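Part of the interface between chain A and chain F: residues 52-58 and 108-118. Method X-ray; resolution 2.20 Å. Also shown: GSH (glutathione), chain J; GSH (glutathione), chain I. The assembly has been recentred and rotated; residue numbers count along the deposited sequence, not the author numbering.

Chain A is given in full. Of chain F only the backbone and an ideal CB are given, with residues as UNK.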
# COMPACT_ATOMS: atom_id res chain seq x y z
N LEU A 52 -20.37 2.90 -3.10
CA LEU A 52 -19.30 3.74 -3.63
C LEU A 52 -17.91 3.11 -3.36
O LEU A 52 -17.03 3.11 -4.23
CB LEU A 52 -19.35 5.15 -3.02
CG LEU A 52 -20.61 5.99 -3.22
CD1 LEU A 52 -20.53 7.29 -2.43
CD2 LEU A 52 -20.85 6.26 -4.70
N ASN A 53 -17.75 2.57 -2.16
CA ASN A 53 -16.49 1.97 -1.72
C ASN A 53 -16.75 0.67 -0.99
O ASN A 53 -17.11 0.69 0.18
CB ASN A 53 -15.74 2.95 -0.80
CG ASN A 53 -14.45 2.35 -0.22
OD1 ASN A 53 -13.94 1.35 -0.69
ND2 ASN A 53 -13.93 2.99 0.81
N PRO A 54 -16.52 -0.47 -1.67
CA PRO A 54 -16.75 -1.84 -1.15
C PRO A 54 -16.08 -2.06 0.22
O PRO A 54 -16.62 -2.78 1.06
CB PRO A 54 -16.07 -2.74 -2.18
CG PRO A 54 -15.81 -1.89 -3.38
CD PRO A 54 -15.76 -0.47 -2.94
N ASN A 55 -14.93 -1.43 0.43
CA ASN A 55 -14.18 -1.61 1.67
C ASN A 55 -14.87 -0.94 2.87
O ASN A 55 -14.61 -1.29 4.02
CB ASN A 55 -12.74 -1.09 1.52
CG ASN A 55 -11.83 -1.48 2.69
OD1 ASN A 55 -11.91 -2.59 3.22
ND2 ASN A 55 -10.95 -0.57 3.07
N GLY A 56 -15.73 0.03 2.59
CA GLY A 56 -16.48 0.68 3.65
C GLY A 56 -15.69 1.49 4.65
O GLY A 56 -15.95 1.43 5.86
N ARG A 57 -14.72 2.26 4.16
CA ARG A 57 -13.87 3.11 5.00
C ARG A 57 -13.63 4.45 4.30
O ARG A 57 -13.65 4.51 3.07
CB ARG A 57 -12.53 2.42 5.26
CG ARG A 57 -12.63 0.95 5.62
CD ARG A 57 -11.29 0.35 6.04
NE ARG A 57 -10.89 0.73 7.40
CZ ARG A 57 -9.71 0.41 7.93
NH1 ARG A 57 -8.81 -0.27 7.21
NH2 ARG A 57 -9.42 0.79 9.17
N ILE A 58 -13.40 5.51 5.05
CA ILE A 58 -13.00 6.78 4.45
C ILE A 58 -11.48 6.80 4.34
O ILE A 58 -10.81 6.05 5.03
CB ILE A 58 -13.55 8.01 5.25
CG1 ILE A 58 -13.07 8.00 6.71
CG2 ILE A 58 -15.08 8.08 5.14
CD1 ILE A 58 -11.69 8.68 6.96
N UNK F 108 -5.30 0.52 -9.57
CA UNK F 108 -4.46 1.13 -8.56
C UNK F 108 -5.15 1.09 -7.19
O UNK F 108 -4.53 0.76 -6.17
CB UNK F 108 -4.12 2.57 -8.95
N UNK F 109 -6.44 1.43 -7.15
CA UNK F 109 -7.18 1.37 -5.90
C UNK F 109 -7.19 -0.04 -5.28
O UNK F 109 -7.08 -0.19 -4.07
CB UNK F 109 -8.62 1.84 -6.14
N UNK F 110 -7.33 -1.07 -6.09
CA UNK F 110 -7.43 -2.41 -5.54
C UNK F 110 -6.04 -2.99 -5.22
O UNK F 110 -5.87 -3.74 -4.25
CB UNK F 110 -8.17 -3.32 -6.52
N UNK F 111 -5.05 -2.63 -6.03
CA UNK F 111 -3.66 -2.93 -5.70
C UNK F 111 -3.29 -2.34 -4.34
O UNK F 111 -2.77 -3.04 -3.47
CB UNK F 111 -2.72 -2.39 -6.78
N UNK F 112 -3.56 -1.05 -4.14
CA UNK F 112 -3.21 -0.40 -2.88
C UNK F 112 -3.98 -1.03 -1.71
O UNK F 112 -3.39 -1.29 -0.65
CB UNK F 112 -3.50 1.10 -2.96
N UNK F 113 -5.26 -1.32 -1.92
CA UNK F 113 -6.09 -2.03 -0.95
C UNK F 113 -5.43 -3.35 -0.53
O UNK F 113 -5.39 -3.68 0.66
CB UNK F 113 -7.48 -2.29 -1.53
N UNK F 114 -4.92 -4.10 -1.49
CA UNK F 114 -4.21 -5.33 -1.18
C UNK F 114 -2.97 -5.05 -0.32
O UNK F 114 -2.82 -5.64 0.74
CB UNK F 114 -3.81 -6.05 -2.47
N UNK F 115 -2.06 -4.18 -0.78
CA UNK F 115 -0.82 -3.94 -0.03
C UNK F 115 -1.05 -3.18 1.28
O UNK F 115 -0.24 -3.26 2.21
CB UNK F 115 0.17 -3.16 -0.90
N UNK F 116 -2.15 -2.45 1.37
CA UNK F 116 -2.41 -1.61 2.54
C UNK F 116 -3.27 -2.28 3.61
O UNK F 116 -3.22 -1.89 4.78
CB UNK F 116 -3.09 -0.31 2.09
N UNK F 117 -4.07 -3.27 3.23
CA UNK F 117 -4.92 -3.92 4.22
C UNK F 117 -4.83 -5.45 4.19
O UNK F 117 -4.64 -6.08 5.23
CB UNK F 117 -6.37 -3.49 4.00
N UNK F 118 -4.90 -6.04 3.01
CA UNK F 118 -4.83 -7.49 2.92
C UNK F 118 -3.52 -8.05 3.50
O UNK F 118 -3.54 -8.75 4.50
CB UNK F 118 -4.98 -7.92 1.46
N1 GSH J . -5.86 1.89 3.65
CA1 GSH J . -6.87 2.91 3.76
C1 GSH J . -6.38 4.15 3.18
O11 GSH J . -7.20 4.99 2.78
O12 GSH J . -5.15 4.40 3.08
CB1 GSH J . -7.16 3.14 5.23
CG1 GSH J . -8.50 3.74 5.39
CD1 GSH J . -8.90 3.77 6.86
OE1 GSH J . -8.26 3.18 7.74
N2 GSH J . -10.13 4.55 7.22
CA2 GSH J . -10.56 4.62 8.60
C2 GSH J . -11.98 4.15 8.67
O2 GSH J . -12.76 4.49 7.78
CB2 GSH J . -10.49 6.01 9.07
SG2 GSH J . -8.87 6.68 8.86
N3 GSH J . -12.41 3.32 9.79
CA3 GSH J . -13.79 2.85 9.90
C3 GSH J . -13.86 1.37 9.91
O31 GSH J . -12.83 0.69 9.62
O32 GSH J . -14.95 0.78 10.21
N1 GSH I . -11.91 -0.89 12.21
CA1 GSH I . -10.84 -0.21 12.88
C1 GSH I . -10.31 -1.07 13.94
O11 GSH I . -9.23 -0.81 14.51
O12 GSH I . -10.96 -2.08 14.27
CB1 GSH I . -11.33 1.12 13.44
CG1 GSH I . -10.20 2.03 13.71
CD1 GSH I . -9.63 2.55 12.41
OE1 GSH I . -10.30 2.55 11.37
N2 GSH I . -8.22 3.07 12.39
CA2 GSH I . -7.61 3.59 11.18
C2 GSH I . -6.47 2.70 10.77
O2 GSH I . -5.90 1.98 11.59
CB2 GSH I . -7.06 4.92 11.47
SG2 GSH I . -8.36 5.98 12.00
N3 GSH I . -6.02 2.66 9.39
CA3 GSH I . -4.92 1.76 9.08
C3 GSH I . -4.31 2.13 7.79
O31 GSH I . -4.12 3.33 7.49
O32 GSH I . -3.97 1.21 6.99

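Chain F 108-118 is helical, and its CA-to-CB bonds point toward chain A at 109, 113 and 117, one helical turn apart. Chain A presents a type I turn from Asn A53 to Gly A56, followed by Arg A57.

Position 108 is out of reach of chain A, whose atoms set no limit here, so many side chains would do. It is Leu F108.

Position 109 points toward chain A, but nothing there lies within 5.5 Å of the ideal CB. A long side chain is needed. Chain A offers two acceptors, Leu A52 O and Asn A53 OD1, so a long donor such as Lys, Arg or Gln would suit them directly, while an acid would need a donor between. The residue is Glu F109. A water bridges the gap, donating to Glu F109 OE2 (3.0 Å) and to Leu A52 O (2.9 Å).

Position 110 points sideways. A small residue would miss chain A, while a long or aromatic one could swing toward Pro A54. It is Tyr F110, with chi1 m. Its end comes nearer, and Tyr F110 OH lies 4.4 Å from Pro A54 CG, a loose contact.

Positions 111 and 112 are out of reach and open to many helix formers. They are Leu F111 and Ile F112.

Position 113 points toward Asn A55, with space between the backbones: the CA atoms of the two residues are 8.5 Å apart. A large side chain would fill it; Phe, Tyr, Met or Leu are plausible. Phe F113, with chi1 t, lays one ring face against Asn A55 CB. Phe F113 CE1 is 3.2 Å from Asn A55 OD1.

Positions 114 and 115 are out of reach, so many side chains would do. Gln F114 bonds 118. The other is Val F115.

Position 116 is also out of reach of chain A, but a glutathione (chain J) is close by. A small residue fits easily. Ala F116 CB is 3.9 Å from N1 of that glutathione.

Position 117 points toward chain A, and its ideal CB is 5.2 Å from Arg A57 NH1. The side-chain amide of Asn A55 and N1 of the chain J glutathione are also near. An acid suits best; Gln could accept hydrogen bonds but would bring no charge. It is Glu F117. Glu F117 OE1 forms a salt bridge with Arg A57 NH1 (2.7 Å); the hydrogen bond within it is weak. Glu F117 OE1 also accepts from Asn A55 ND2 at 3.0 Å. Glu F117 OE2 accepts from N1 of the chain J glutathione at 2.9 Å.

Position 118 is out of reach, in the wider pi-type turn, and chain A allows many side chains. Gln F114 NE2 donates to Asn F118 OD1 at 2.8 Å.

Chain F 108-118: LEYLIFQVAEN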
# COMPACT_ATOMS: atom_id res chain seq x y z
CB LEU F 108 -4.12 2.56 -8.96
CG LEU F 108 -2.83 3.13 -8.38
CD1 LEU F 108 -1.64 2.30 -8.84
CD2 LEU F 108 -2.67 4.60 -8.77
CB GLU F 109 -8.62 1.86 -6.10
CG GLU F 109 -9.53 1.55 -4.92
CD GLU F 109 -10.95 2.03 -5.15
OE1 GLU F 109 -11.15 2.88 -6.04
OE2 GLU F 109 -11.86 1.56 -4.43
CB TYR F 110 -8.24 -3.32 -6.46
CG TYR F 110 -9.68 -2.87 -6.63
CD1 TYR F 110 -10.34 -2.17 -5.62
CD2 TYR F 110 -10.39 -3.13 -7.81
CE1 TYR F 110 -11.67 -1.75 -5.78
CE2 TYR F 110 -11.70 -2.72 -7.98
CZ TYR F 110 -12.33 -2.03 -6.96
OH TYR F 110 -13.63 -1.63 -7.15
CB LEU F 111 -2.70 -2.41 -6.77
CG LEU F 111 -1.21 -2.51 -6.36
CD1 LEU F 111 -0.77 -3.96 -6.21
CD2 LEU F 111 -0.30 -1.80 -7.36
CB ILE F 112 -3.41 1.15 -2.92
CG1 ILE F 112 -2.47 1.79 -3.96
CG2 ILE F 112 -3.21 1.77 -1.55
CD1 ILE F 112 -1.07 1.28 -3.91
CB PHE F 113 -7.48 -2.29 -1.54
CG PHE F 113 -8.42 -3.05 -0.61
CD1 PHE F 113 -8.45 -2.79 0.75
CD2 PHE F 113 -9.31 -3.98 -1.13
CE1 PHE F 113 -9.33 -3.48 1.58
CE2 PHE F 113 -10.19 -4.66 -0.30
CZ PHE F 113 -10.20 -4.41 1.05
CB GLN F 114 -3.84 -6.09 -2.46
CG GLN F 114 -3.37 -7.53 -2.20
CD GLN F 114 -1.98 -7.60 -1.55
OE1 GLN F 114 -1.03 -6.97 -2.03
NE2 GLN F 114 -1.88 -8.33 -0.44
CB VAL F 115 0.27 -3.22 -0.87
CG1 VAL F 115 0.54 -3.98 -2.18
CG2 VAL F 115 -0.11 -1.76 -1.14
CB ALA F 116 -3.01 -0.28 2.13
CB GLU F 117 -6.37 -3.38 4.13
CG GLU F 117 -6.40 -1.87 4.43
CD GLU F 117 -7.76 -1.20 4.25
OE1 GLU F 117 -8.74 -1.66 4.85
OE2 GLU F 117 -7.83 -0.20 3.51
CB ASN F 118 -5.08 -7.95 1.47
CG ASN F 118 -4.86 -9.43 1.27
OD1 ASN F 118 -4.08 -9.84 0.42
ND2 ASN F 118 -5.53 -10.25 2.08
O HOH W 1 -14.14 3.44 -4.27
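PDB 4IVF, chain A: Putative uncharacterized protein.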